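Putative alpha-L-fucosidase (Bacteroides thetaiotaomicron, PDB 4OZO) probably acts as a family 29 glycoside hydrolase, cleaving alpha-L-fucosyl linkages in glycans. Local coordinates at residues A[207-212]-A[252-257]; A[195-200]-A[230-235]; A[124-129]-A[163-168]. All coordinates share one frame; numbering follows the deposited sequence.

Contact 1. Residues A[207-212]-A[252-257]. With OTN (2-nitrophenyl 1-thio-beta-D-galactopyranoside), chain E.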
loop_
_atom_site.group_PDB
_atom_site.type_symbol
_atom_site.label_atom_id
_atom_site.label_comp_id
_atom_site.label_asym_id
_atom_site.label_seq_id
_atom_site.Cartn_x
_atom_site.Cartn_y
_atom_site.Cartn_z
ATOM N N ARG A 207 -17.978 -3.001 -25.828
ATOM C CA ARG A 207 -18.482 -1.661 -26.073
ATOM C C ARG A 207 -18.178 -0.716 -24.914
ATOM O O ARG A 207 -17.929 -1.143 -23.791
ATOM C CB ARG A 207 -20.001 -1.708 -26.262
ATOM C CG ARG A 207 -20.787 -2.070 -24.987
ATOM C CD ARG A 207 -22.283 -2.012 -25.205
ATOM N NE ARG A 207 -23.056 -1.886 -23.968
ATOM C CZ ARG A 207 -23.671 -2.899 -23.363
ATOM N NH1 ARG A 207 -23.604 -4.123 -23.874
ATOM N NH2 ARG A 207 -24.354 -2.694 -22.247
ATOM N N TRP A 208 -18.230 0.579 -25.186
ATOM C CA TRP A 208 -18.243 1.559 -24.124
ATOM C C TRP A 208 -19.604 1.496 -23.427
ATOM O O TRP A 208 -20.551 0.911 -23.963
ATOM C CB TRP A 208 -18.013 2.962 -24.691
ATOM C CG TRP A 208 -17.811 3.994 -23.626
ATOM C CD1 TRP A 208 -17.192 3.822 -22.414
ATOM C CD2 TRP A 208 -18.249 5.350 -23.660
ATOM N NE1 TRP A 208 -17.206 4.994 -21.707
ATOM C CE2 TRP A 208 -17.852 5.949 -22.446
ATOM C CE3 TRP A 208 -18.929 6.125 -24.607
ATOM C CZ2 TRP A 208 -18.111 7.285 -22.154
ATOM C CZ3 TRP A 208 -19.191 7.455 -24.311
ATOM C CH2 TRP A 208 -18.786 8.019 -23.098
ATOM N N MET A 209 -19.708 2.112 -22.250
ATOM C CA MET A 209 -20.961 2.133 -21.505
ATOM C C MET A 209 -21.445 3.535 -21.126
ATOM O O MET A 209 -22.248 3.688 -20.207
ATOM C CB MET A 209 -20.895 1.225 -20.273
ATOM C CG MET A 209 -19.519 1.147 -19.595
ATOM S SD MET A 209 -18.838 2.727 -19.056
ATOM C CE MET A 209 -19.965 3.208 -17.743
ATOM N N GLY A 210 -20.962 4.552 -21.834
ATOM C CA GLY A 210 -21.610 5.851 -21.795
ATOM C C GLY A 210 -21.138 6.910 -20.819
ATOM O O GLY A 210 -21.537 8.070 -20.930
ATOM N N ASN A 211 -20.305 6.536 -19.859
ATOM C CA ASN A 211 -19.731 7.537 -18.974
ATOM C C ASN A 211 -18.336 7.139 -18.513
ATOM O O ASN A 211 -17.858 6.040 -18.801
ATOM C CB ASN A 211 -20.638 7.815 -17.769
ATOM C CG ASN A 211 -20.794 6.598 -16.857
ATOM O OD1 ASN A 211 -19.933 6.310 -16.023
ATOM N ND2 ASN A 211 -21.901 5.882 -17.015
ATOM N N GLU A 212 -17.685 8.045 -17.798
ATOM C CA GLU A 212 -16.338 7.799 -17.327
ATOM C C GLU A 212 -16.311 7.970 -15.821
ATOM O O GLU A 212 -15.342 8.471 -15.261
ATOM C CB GLU A 212 -15.350 8.750 -18.007
ATOM C CG GLU A 212 -15.182 8.479 -19.492
ATOM C CD GLU A 212 -14.202 9.436 -20.158
ATOM O OE1 GLU A 212 -13.812 10.436 -19.514
ATOM O OE2 GLU A 212 -13.820 9.184 -21.324
ATOM N N ALA A 252 -20.226 -4.519 -22.023
ATOM C CA ALA A 252 -19.716 -3.209 -21.643
ATOM C C ALA A 252 -18.419 -3.259 -20.823
ATOM O O ALA A 252 -18.298 -4.024 -19.856
ATOM C CB ALA A 252 -20.780 -2.445 -20.883
ATOM N N GLU A 253 -17.459 -2.426 -21.220
ATOM C CA GLU A 253 -16.201 -2.270 -20.504
ATOM C C GLU A 253 -16.176 -0.899 -19.856
ATOM O O GLU A 253 -16.238 0.112 -20.551
ATOM C CB GLU A 253 -15.028 -2.408 -21.462
ATOM C CG GLU A 253 -13.697 -2.469 -20.777
ATOM C CD GLU A 253 -12.557 -2.451 -21.758
ATOM O OE1 GLU A 253 -12.060 -3.540 -22.116
ATOM O OE2 GLU A 253 -12.167 -1.343 -22.175
ATOM N N THR A 254 -16.093 -0.868 -18.527
ATOM C CA THR A 254 -16.199 0.381 -17.770
ATOM C C THR A 254 -14.839 1.019 -17.500
ATOM O O THR A 254 -13.976 0.409 -16.878
ATOM C CB THR A 254 -16.914 0.145 -16.428
ATOM O OG1 THR A 254 -18.222 -0.373 -16.680
ATOM C CG2 THR A 254 -17.039 1.429 -15.652
ATOM N N ASP A 255 -14.650 2.251 -17.962
ATOM C CA ASP A 255 -13.346 2.908 -17.847
ATOM C C ASP A 255 -13.397 4.107 -16.916
ATOM O O ASP A 255 -14.294 4.935 -17.003
ATOM C CB ASP A 255 -12.801 3.310 -19.228
ATOM C CG ASP A 255 -13.712 4.297 -19.976
ATOM O OD1 ASP A 255 -14.931 4.014 -20.118
ATOM O OD2 ASP A 255 -13.199 5.351 -20.436
ATOM N N VAL A 256 -12.440 4.200 -16.010
ATOM C CA VAL A 256 -12.422 5.309 -15.065
ATOM C C VAL A 256 -10.976 5.578 -14.644
ATOM O O VAL A 256 -10.129 4.678 -14.661
ATOM C CB VAL A 256 -13.355 5.009 -13.846
ATOM C CG1 VAL A 256 -12.927 3.746 -13.154
ATOM C CG2 VAL A 256 -13.424 6.174 -12.863
ATOM N N SER A 257 -10.673 6.821 -14.300
ATOM C CA SER A 257 -9.346 7.113 -13.782
ATOM C C SER A 257 -9.334 7.156 -12.263
ATOM O O SER A 257 -10.289 7.610 -11.631
ATOM C CB SER A 257 -8.802 8.421 -14.346
ATOM O OG SER A 257 -7.455 8.614 -13.947
HETATM O "O2'" OTN E . -16.269 15.246 -24.186
HETATM N "N1'" OTN E . -16.065 13.866 -24.602
HETATM O "O3'" OTN E . -15.642 13.606 -25.862
HETATM C "C2'" OTN E . -16.287 12.908 -23.683
HETATM C "C3'" OTN E . -16.758 13.298 -22.432
HETATM C "C4'" OTN E . -17.011 12.366 -21.440
HETATM C "C5'" OTN E . -16.810 11.022 -21.702
HETATM C "C6'" OTN E . -16.359 10.629 -22.956
HETATM C "C1'" OTN E . -16.116 11.549 -23.969
HETATM S S01 OTN E . -15.518 10.918 -25.485
HETATM C C1 OTN E . -15.857 9.170 -25.322
HETATM O O5 OTN E . -14.898 8.441 -24.479
HETATM C C5 OTN E . -15.254 7.052 -24.431
HETATM C C6 OTN E . -14.247 6.336 -23.530
HETATM O O6 OTN E . -14.297 6.903 -22.219
HETATM C C4 OTN E . -15.223 6.432 -25.833
HETATM O O4 OTN E . -13.919 6.561 -26.408
HETATM C C3 OTN E . -16.206 7.193 -26.676
HETATM O O3 OTN E . -16.278 6.672 -28.036
HETATM C C2 OTN E . -15.764 8.645 -26.710
HETATM O O2 OTN E . -16.720 9.313 -27.508
HETATM O O HOH W 1 -16.841 4.803 -16.541
#

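Contact 2. Residues A[195-200]-A[230-235]. With OTN (2-nitrophenyl 1-thio-beta-D-galactopyranoside), chain E.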
loop_
_atom_site.group_PDB
_atom_site.type_symbol
_atom_site.label_atom_id
_atom_site.label_comp_id
_atom_site.label_asym_id
_atom_site.label_seq_id
_atom_site.Cartn_x
_atom_site.Cartn_y
_atom_site.Cartn_z
ATOM N N PHE A 195 -11.853 -3.039 -28.221
ATOM C CA PHE A 195 -12.786 -2.051 -27.699
ATOM C C PHE A 195 -13.180 -1.130 -28.845
ATOM O O PHE A 195 -12.354 -0.352 -29.332
ATOM C CB PHE A 195 -12.128 -1.244 -26.592
ATOM C CG PHE A 195 -13.003 -0.164 -26.014
ATOM C CD1 PHE A 195 -13.867 -0.439 -24.967
ATOM C CD2 PHE A 195 -12.939 1.132 -26.494
ATOM C CE1 PHE A 195 -14.656 0.559 -24.417
ATOM C CE2 PHE A 195 -13.724 2.132 -25.953
ATOM C CZ PHE A 195 -14.583 1.845 -24.916
ATOM N N GLY A 196 -14.434 -1.221 -29.281
ATOM C CA GLY A 196 -14.885 -0.456 -30.429
ATOM C C GLY A 196 -15.915 0.616 -30.125
ATOM O O GLY A 196 -16.876 0.392 -29.394
ATOM N N THR A 197 -15.715 1.788 -30.710
ATOM C CA THR A 197 -16.688 2.867 -30.623
ATOM C C THR A 197 -17.139 3.359 -32.014
ATOM O O THR A 197 -16.415 3.250 -33.010
ATOM C CB THR A 197 -16.125 4.050 -29.815
ATOM O OG1 THR A 197 -14.846 4.422 -30.346
ATOM C CG2 THR A 197 -15.958 3.667 -28.366
ATOM N N LYS A 198 -18.351 3.894 -32.060
ATOM C CA LYS A 198 -18.893 4.519 -33.266
ATOM C C LYS A 198 -18.843 3.647 -34.531
ATOM O O LYS A 198 -19.336 2.514 -34.533
ATOM C CB LYS A 198 -18.240 5.881 -33.456
ATOM C CG LYS A 198 -18.366 6.722 -32.204
ATOM C CD LYS A 198 -17.805 8.124 -32.344
ATOM C CE LYS A 198 -18.347 9.000 -31.228
ATOM N NZ LYS A 198 -17.697 10.324 -31.123
ATOM N N ASN A 199 -18.244 4.160 -35.604
ATOM C CA ASN A 199 -18.300 3.477 -36.910
ATOM C C ASN A 199 -17.472 2.200 -36.990
ATOM O O ASN A 199 -17.372 1.579 -38.056
ATOM C CB ASN A 199 -17.929 4.428 -38.047
ATOM C CG ASN A 199 -18.824 5.646 -38.087
ATOM O OD1 ASN A 199 -20.026 5.545 -37.839
ATOM N ND2 ASN A 199 -18.245 6.810 -38.380
ATOM N N SER A 200 -16.886 1.829 -35.853
ATOM C CA SER A 200 -16.168 0.579 -35.704
ATOM C C SER A 200 -17.130 -0.486 -35.215
ATOM O O SER A 200 -16.743 -1.642 -35.044
ATOM C CB SER A 200 -15.047 0.741 -34.680
ATOM O OG SER A 200 -15.562 1.115 -33.404
ATOM N N ARG A 230 -22.619 2.748 -32.752
ATOM C CA ARG A 230 -22.466 3.716 -33.829
ATOM C C ARG A 230 -23.030 5.093 -33.485
ATOM O O ARG A 230 -22.375 6.107 -33.711
ATOM C CB ARG A 230 -23.157 3.197 -35.085
ATOM C CG ARG A 230 -22.773 3.925 -36.353
ATOM C CD ARG A 230 -23.775 3.624 -37.448
ATOM N NE ARG A 230 -25.025 4.334 -37.208
ATOM C CZ ARG A 230 -26.164 4.076 -37.842
ATOM N NH1 ARG A 230 -27.254 4.778 -37.559
ATOM N NH2 ARG A 230 -26.217 3.112 -38.756
ATOM N N ASP A 231 -24.245 5.134 -32.950
ATOM C CA ASP A 231 -24.915 6.404 -32.704
ATOM C C ASP A 231 -24.832 6.768 -31.224
ATOM O O ASP A 231 -25.720 7.421 -30.654
ATOM C CB ASP A 231 -26.364 6.359 -33.223
ATOM C CG ASP A 231 -26.444 6.115 -34.746
ATOM O OD1 ASP A 231 -25.465 6.419 -35.474
ATOM O OD2 ASP A 231 -27.493 5.612 -35.214
ATOM N N GLU A 232 -23.732 6.315 -30.632
ATOM C CA GLU A 232 -23.300 6.594 -29.261
ATOM C C GLU A 232 -23.976 7.764 -28.539
ATOM O O GLU A 232 -24.576 7.595 -27.469
ATOM C CB GLU A 232 -21.780 6.797 -29.286
ATOM C CG GLU A 232 -21.180 7.362 -28.033
ATOM C CD GLU A 232 -19.676 7.427 -28.102
ATOM O OE1 GLU A 232 -19.099 8.457 -27.681
ATOM O OE2 GLU A 232 -19.058 6.446 -28.574
ATOM N N ALA A 233 -23.897 8.943 -29.139
ATOM C CA ALA A 233 -24.360 10.168 -28.495
ATOM C C ALA A 233 -25.871 10.244 -28.245
ATOM O O ALA A 233 -26.328 11.110 -27.497
ATOM C CB ALA A 233 -23.897 11.379 -29.293
ATOM N N GLN A 234 -26.653 9.368 -28.872
ATOM C CA GLN A 234 -28.093 9.423 -28.671
ATOM C C GLN A 234 -28.643 8.088 -28.136
ATOM O O GLN A 234 -29.845 7.840 -28.168
ATOM C CB GLN A 234 -28.819 9.883 -29.952
ATOM C CG GLN A 234 -28.362 11.276 -30.534
ATOM C CD GLN A 234 -28.849 12.523 -29.741
ATOM O OE1 GLN A 234 -29.977 12.567 -29.243
ATOM N NE2 GLN A 234 -27.991 13.543 -29.651
ATOM N N TYR A 235 -27.751 7.241 -27.629
ATOM C CA TYR A 235 -28.135 5.946 -27.083
ATOM C C TYR A 235 -27.446 5.623 -25.758
ATOM O O TYR A 235 -26.848 4.555 -25.613
ATOM C CB TYR A 235 -27.836 4.841 -28.085
ATOM C CG TYR A 235 -28.816 4.798 -29.213
ATOM C CD1 TYR A 235 -29.928 3.966 -29.155
ATOM C CD2 TYR A 235 -28.646 5.600 -30.336
ATOM C CE1 TYR A 235 -30.839 3.925 -30.190
ATOM C CE2 TYR A 235 -29.551 5.565 -31.375
ATOM C CZ TYR A 235 -30.644 4.726 -31.297
ATOM O OH TYR A 235 -31.548 4.689 -32.324
HETATM O "O2'" OTN E . -16.269 15.246 -24.186
HETATM N "N1'" OTN E . -16.065 13.866 -24.602
HETATM O "O3'" OTN E . -15.642 13.606 -25.862
HETATM C "C2'" OTN E . -16.287 12.908 -23.683
HETATM C "C3'" OTN E . -16.758 13.298 -22.432
HETATM C "C4'" OTN E . -17.011 12.366 -21.440
HETATM C "C5'" OTN E . -16.810 11.022 -21.702
HETATM C "C6'" OTN E . -16.359 10.629 -22.956
HETATM C "C1'" OTN E . -16.116 11.549 -23.969
HETATM S S01 OTN E . -15.518 10.918 -25.485
HETATM C C1 OTN E . -15.857 9.170 -25.322
HETATM O O5 OTN E . -14.898 8.441 -24.479
HETATM C C5 OTN E . -15.254 7.052 -24.431
HETATM C C6 OTN E . -14.247 6.336 -23.530
HETATM O O6 OTN E . -14.297 6.903 -22.219
HETATM C C4 OTN E . -15.223 6.432 -25.833
HETATM O O4 OTN E . -13.919 6.561 -26.408
HETATM C C3 OTN E . -16.206 7.193 -26.676
HETATM O O3 OTN E . -16.278 6.672 -28.036
HETATM C C2 OTN E . -15.764 8.645 -26.710
HETATM O O2 OTN E . -16.720 9.313 -27.508
HETATM O O HOH W 2 -19.873 4.144 -29.195
#

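Contact 3. Residues A[124-129]-A[163-168]. With OTN (2-nitrophenyl 1-thio-beta-D-galactopyranoside), chain E.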
loop_
_atom_site.group_PDB
_atom_site.type_symbol
_atom_site.label_atom_id
_atom_site.label_comp_id
_atom_site.label_asym_id
_atom_site.label_seq_id
_atom_site.Cartn_x
_atom_site.Cartn_y
_atom_site.Cartn_z
ATOM N N LEU A 124 -4.351 2.792 -29.430
ATOM C CA LEU A 124 -3.787 3.511 -30.573
ATOM C C LEU A 124 -4.810 4.515 -31.109
ATOM O O LEU A 124 -5.720 4.147 -31.850
ATOM C CB LEU A 124 -3.350 2.524 -31.669
ATOM C CG LEU A 124 -2.659 3.101 -32.924
ATOM C CD1 LEU A 124 -1.402 3.878 -32.552
ATOM C CD2 LEU A 124 -2.333 2.015 -33.968
ATOM N N GLY A 125 -4.657 5.779 -30.720
ATOM C CA GLY A 125 -5.627 6.821 -31.045
ATOM C C GLY A 125 -6.045 6.913 -32.507
ATOM O O GLY A 125 -5.216 7.191 -33.377
ATOM N N PRO A 126 -7.335 6.649 -32.791
ATOM C CA PRO A 126 -7.877 6.798 -34.150
ATOM C C PRO A 126 -7.826 8.248 -34.628
ATOM O O PRO A 126 -7.255 8.522 -35.679
ATOM C CB PRO A 126 -9.331 6.327 -34.004
ATOM C CG PRO A 126 -9.307 5.387 -32.820
ATOM C CD PRO A 126 -8.288 5.988 -31.879
ATOM N N HIS A 127 -8.419 9.162 -33.868
ATOM C CA HIS A 127 -8.289 10.583 -34.155
ATOM C C HIS A 127 -6.881 11.037 -33.817
ATOM O O HIS A 127 -6.381 10.797 -32.708
ATOM C CB HIS A 127 -9.303 11.389 -33.351
ATOM C CG HIS A 127 -9.272 12.859 -33.629
ATOM N ND1 HIS A 127 -9.350 13.382 -34.907
ATOM C CD2 HIS A 127 -9.193 13.920 -32.793
ATOM C CE1 HIS A 127 -9.314 14.702 -34.841
ATOM N NE2 HIS A 127 -9.221 15.053 -33.569
ATOM N N ASP A 128 -6.242 11.689 -34.781
ATOM C CA ASP A 128 -4.852 12.113 -34.646
ATOM C C ASP A 128 -4.718 13.587 -35.004
ATOM O O ASP A 128 -4.662 13.959 -36.178
ATOM C CB ASP A 128 -3.967 11.253 -35.549
ATOM C CG ASP A 128 -2.492 11.460 -35.300
ATOM O OD1 ASP A 128 -2.053 12.623 -35.205
ATOM O OD2 ASP A 128 -1.766 10.448 -35.199
ATOM N N ARG A 129 -4.666 14.431 -33.983
ATOM C CA ARG A 129 -4.611 15.867 -34.206
ATOM C C ARG A 129 -3.340 16.237 -34.957
ATOM O O ARG A 129 -3.336 17.162 -35.783
ATOM C CB ARG A 129 -4.721 16.626 -32.878
ATOM C CG ARG A 129 -6.022 16.325 -32.122
ATOM C CD ARG A 129 -6.074 16.990 -30.749
ATOM N NE ARG A 129 -7.284 16.617 -30.008
ATOM C CZ ARG A 129 -7.302 16.151 -28.760
ATOM N NH1 ARG A 129 -6.177 15.985 -28.073
ATOM N NH2 ARG A 129 -8.458 15.849 -28.192
ATOM N N THR A 163 -7.009 -4.192 -28.159
ATOM C CA THR A 163 -6.808 -2.980 -28.945
ATOM C C THR A 163 -7.966 -2.034 -28.638
ATOM O O THR A 163 -9.132 -2.433 -28.681
ATOM C CB THR A 163 -6.770 -3.300 -30.452
ATOM O OG1 THR A 163 -5.567 -4.016 -30.753
ATOM C CG2 THR A 163 -6.812 -2.029 -31.291
ATOM N N TRP A 164 -7.642 -0.790 -28.309
ATOM C CA TRP A 164 -8.629 0.171 -27.834
ATOM C C TRP A 164 -8.798 1.270 -28.861
ATOM O O TRP A 164 -7.825 1.942 -29.237
ATOM C CB TRP A 164 -8.167 0.795 -26.515
ATOM C CG TRP A 164 -9.199 0.852 -25.432
ATOM C CD1 TRP A 164 -9.597 -0.177 -24.618
ATOM C CD2 TRP A 164 -9.940 2.004 -25.009
ATOM N NE1 TRP A 164 -10.549 0.262 -23.729
ATOM C CE2 TRP A 164 -10.774 1.595 -23.937
ATOM C CE3 TRP A 164 -9.986 3.339 -25.431
ATOM C CZ2 TRP A 164 -11.638 2.465 -23.287
ATOM C CZ3 TRP A 164 -10.845 4.208 -24.781
ATOM C CH2 TRP A 164 -11.661 3.763 -23.717
ATOM N N TRP A 165 -10.037 1.452 -29.305
ATOM C CA TRP A 165 -10.367 2.495 -30.258
ATOM C C TRP A 165 -11.292 3.526 -29.612
ATOM O O TRP A 165 -12.513 3.398 -29.642
ATOM C CB TRP A 165 -11.002 1.889 -31.519
ATOM C CG TRP A 165 -10.021 1.143 -32.361
ATOM C CD1 TRP A 165 -8.662 1.260 -32.325
ATOM C CD2 TRP A 165 -10.312 0.155 -33.360
ATOM N NE1 TRP A 165 -8.086 0.414 -33.248
ATOM C CE2 TRP A 165 -9.078 -0.276 -33.896
ATOM C CE3 TRP A 165 -11.494 -0.410 -33.851
ATOM C CZ2 TRP A 165 -8.993 -1.242 -34.900
ATOM C CZ3 TRP A 165 -11.405 -1.373 -34.856
ATOM C CH2 TRP A 165 -10.161 -1.779 -35.364
ATOM N N ASP A 166 -10.680 4.537 -29.009
ATOM C CA ASP A 166 -11.375 5.711 -28.500
ATOM C C ASP A 166 -12.178 6.358 -29.630
ATOM O O ASP A 166 -11.713 6.433 -30.773
ATOM C CB ASP A 166 -10.336 6.705 -27.972
ATOM C CG ASP A 166 -10.937 7.765 -27.071
ATOM O OD1 ASP A 166 -12.154 8.030 -27.171
ATOM O OD2 ASP A 166 -10.180 8.335 -26.258
ATOM N N GLY A 167 -13.373 6.839 -29.309
ATOM C CA GLY A 167 -14.241 7.423 -30.317
ATOM C C GLY A 167 -14.228 8.935 -30.363
ATOM O O GLY A 167 -14.838 9.534 -31.249
ATOM N N ALA A 168 -13.542 9.556 -29.411
ATOM C CA ALA A 168 -13.421 11.010 -29.406
ATOM C C ALA A 168 -12.805 11.534 -30.722
ATOM O O ALA A 168 -11.759 11.057 -31.173
ATOM C CB ALA A 168 -12.623 11.486 -28.187
HETATM O "O2'" OTN E . -16.269 15.246 -24.186
HETATM N "N1'" OTN E . -16.065 13.866 -24.602
HETATM O "O3'" OTN E . -15.642 13.606 -25.862
HETATM C "C2'" OTN E . -16.287 12.908 -23.683
HETATM C "C3'" OTN E . -16.758 13.298 -22.432
HETATM C "C4'" OTN E . -17.011 12.366 -21.440
HETATM C "C5'" OTN E . -16.810 11.022 -21.702
HETATM C "C6'" OTN E . -16.359 10.629 -22.956
HETATM C "C1'" OTN E . -16.116 11.549 -23.969
HETATM S S01 OTN E . -15.518 10.918 -25.485
HETATM C C1 OTN E . -15.857 9.170 -25.322
HETATM O O5 OTN E . -14.898 8.441 -24.479
HETATM C C5 OTN E . -15.254 7.052 -24.431
HETATM C C6 OTN E . -14.247 6.336 -23.530
HETATM O O6 OTN E . -14.297 6.903 -22.219
HETATM C C4 OTN E . -15.223 6.432 -25.833
HETATM O O4 OTN E . -13.919 6.561 -26.408
HETATM C C3 OTN E . -16.206 7.193 -26.676
HETATM O O3 OTN E . -16.278 6.672 -28.036
HETATM C C2 OTN E . -15.764 8.645 -26.710
HETATM O O2 OTN E . -16.720 9.313 -27.508
HETATM O O HOH W 3 -10.460 8.874 -31.362
#

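Contact 1. Residues A[207-212]-A[252-257]
Trp208 and Asp255 are brought together by their first torsions. Trp208 CG stands anti to its own backbone N (chi1 -171°), which turns the indole back toward strand 253-257 although its CB points away from it. Asp255 CG lies between the backbone N and the carbonyl carbon (chi1 61°), and the carboxylate thereby comes to the pyrrole edge of the indole. The pair sits at the seam of a TIM barrel, where strands 206-207 and 253-257 bring the eight-stranded parallel sheet round on itself. A single backbone bridge, Arg207 with Ala252, is the evidence for this closure, and its bond from Glu253 N to Arg207 O is nearly straight at 2.9 Å. Beyond the bridge side chains fill the middle, and the backbones come close again at Glu212, whose CA makes a CA-H...O contact to Asp255 O at 3.5 Å. Met209 CB packs on Ala252 CB at 3.7 Å, while its bent chain crosses Thr254 at about a right angle; the hydroxyl of Thr254 bonds to Ser290. The Trp208 NE1 to Asp255 OD1 bond, 2.9 Å long, is weak, with an N-H...O angle of only 122°; the same N-H also points weakly toward Asn211 O. The indole is sandwiched: the backbone nitrogens of Gly210 and Asn211 cover one face, and OTN C5 lies over the centre of the opposite face, 3.5 Å from Trp208 CE2, consistent with CH-pi packing of the sugar. The galactoside hydroxyl O6 lies between two carboxylates, 2.5 Å from Glu212 OE2 and 2.6 Å from Asp255 OD2.

Contact 2. Residues A[195-200]-A[230-235]
The backbones of 195-200 and 230-235 meet at one point, Lys198 CA to Arg230 CA at 3.7 Å, where Lys198 O receives a CA-H...O contact from Arg230 CA at 3.4 Å with 141° at the hydrogen. From there the chains diverge, and the side chains of Lys198 and Glu232 carry the rest of the contact. Glu232 points its CB at the other segment and, with CG anti to the backbone N (chi1 168°), extends fully toward the sugar. Lys198 is also extended and crosses it obliquely: its CE lies 3.7 Å from Glu232 OE1. The ammonium passes the carboxylate without closing a salt bridge, since Lys198 NZ is 4.2 Å from Glu232 OE1; NZ bonds instead to Gly167 O and pairs with Asp171. Near the backbone crossing, the aliphatic CG of Arg230 touches Asn199 OD1, the amide being held through ND2 by Leu173 O, while the Arg230 guanidinium turns away and grips Asp231 side-on through NE and NH1, with Asp231 OD1 in the guanidinium plane.

The two carboxylate oxygens of Glu232 divide their work. OE1 accepts from OTN O2 at 2.5 Å, and OE2 accepts from OTN O3 at 2.8 Å, so neighbouring sugar hydroxyls hold the group at both ends. A water that donates to Glu232 OE2 also accepts from Lys198 N at 3.3 Å, linking the glutamate to the backbone of the facing segment. Thr197 lies close by, with its CB and CG2 against OTN O3. Here the loop after barrel strand 193-196 meets the loop between helices 226-230 and 236-240, forming part of the sugar-binding pocket at the C-terminal mouth of the TIM barrel.

Contact 3. Residues A[124-129]-A[163-168]
At the C-terminal ends of the neighbouring parallel TIM-barrel strands 119-124 and 162-164, Pro126 and His127 pack against the turn formed by Trp165 to Ala168. The Pro126 ring does most of the touching: its CG lies 3.3 Å from Asp166 O and 4.1 Å from Trp165 CB. His127 approaches through its aliphatic carbon, CB to Ala168 O at 3.3 Å. Polar linkage between the segments runs through a water that accepts from His127 N at 3.2 Å and donates to Asp166 O at 2.8 Å as well as to Ala168 O. Within 163-168, Asp166 OD1 accepts from Ala168 N at 3.0 Å, two residues on, which defines an Asx turn; the donor stands 49° out of the carboxylate plane. CG of Asp166 is anti to the backbone N (chi1 -163°), and the carboxylate faces the bound galactoside, its OD2 held by Tyr123 OH. Gly167 meets the same sugar through its backbone N. Sugar hydroxyl O4 donates to Asp166 OD1, at a modelled length too short to be taken at face value, and receives Gly167 N at 3.0 Å with 168° at the hydrogen.

Contact 1 is buried, contact 3 partly buried and contact 2 lies at the surface, yet all three line one galactoside at the barrel mouth. Contacts 2 and 3 use the adjacent strands 193-196 and 162-164, tied by Phe195 N to Thr163 O at 2.8 Å and, past the strand ends, by Thr197 OG1 to Trp165 O at 2.6 Å. Contact 1 closes the sheet and reaches contact 3 through Glu253 OE2, 2.8 Å from Trp164 NE1. Their chemistry differs accordingly: a direct strand bridge and indole packing in contact 1; a carboxylate shared by two sugar hydroxyls, with a lysine alongside and a bridging water, in contact 2; and proline packing with a bridging water in contact 3.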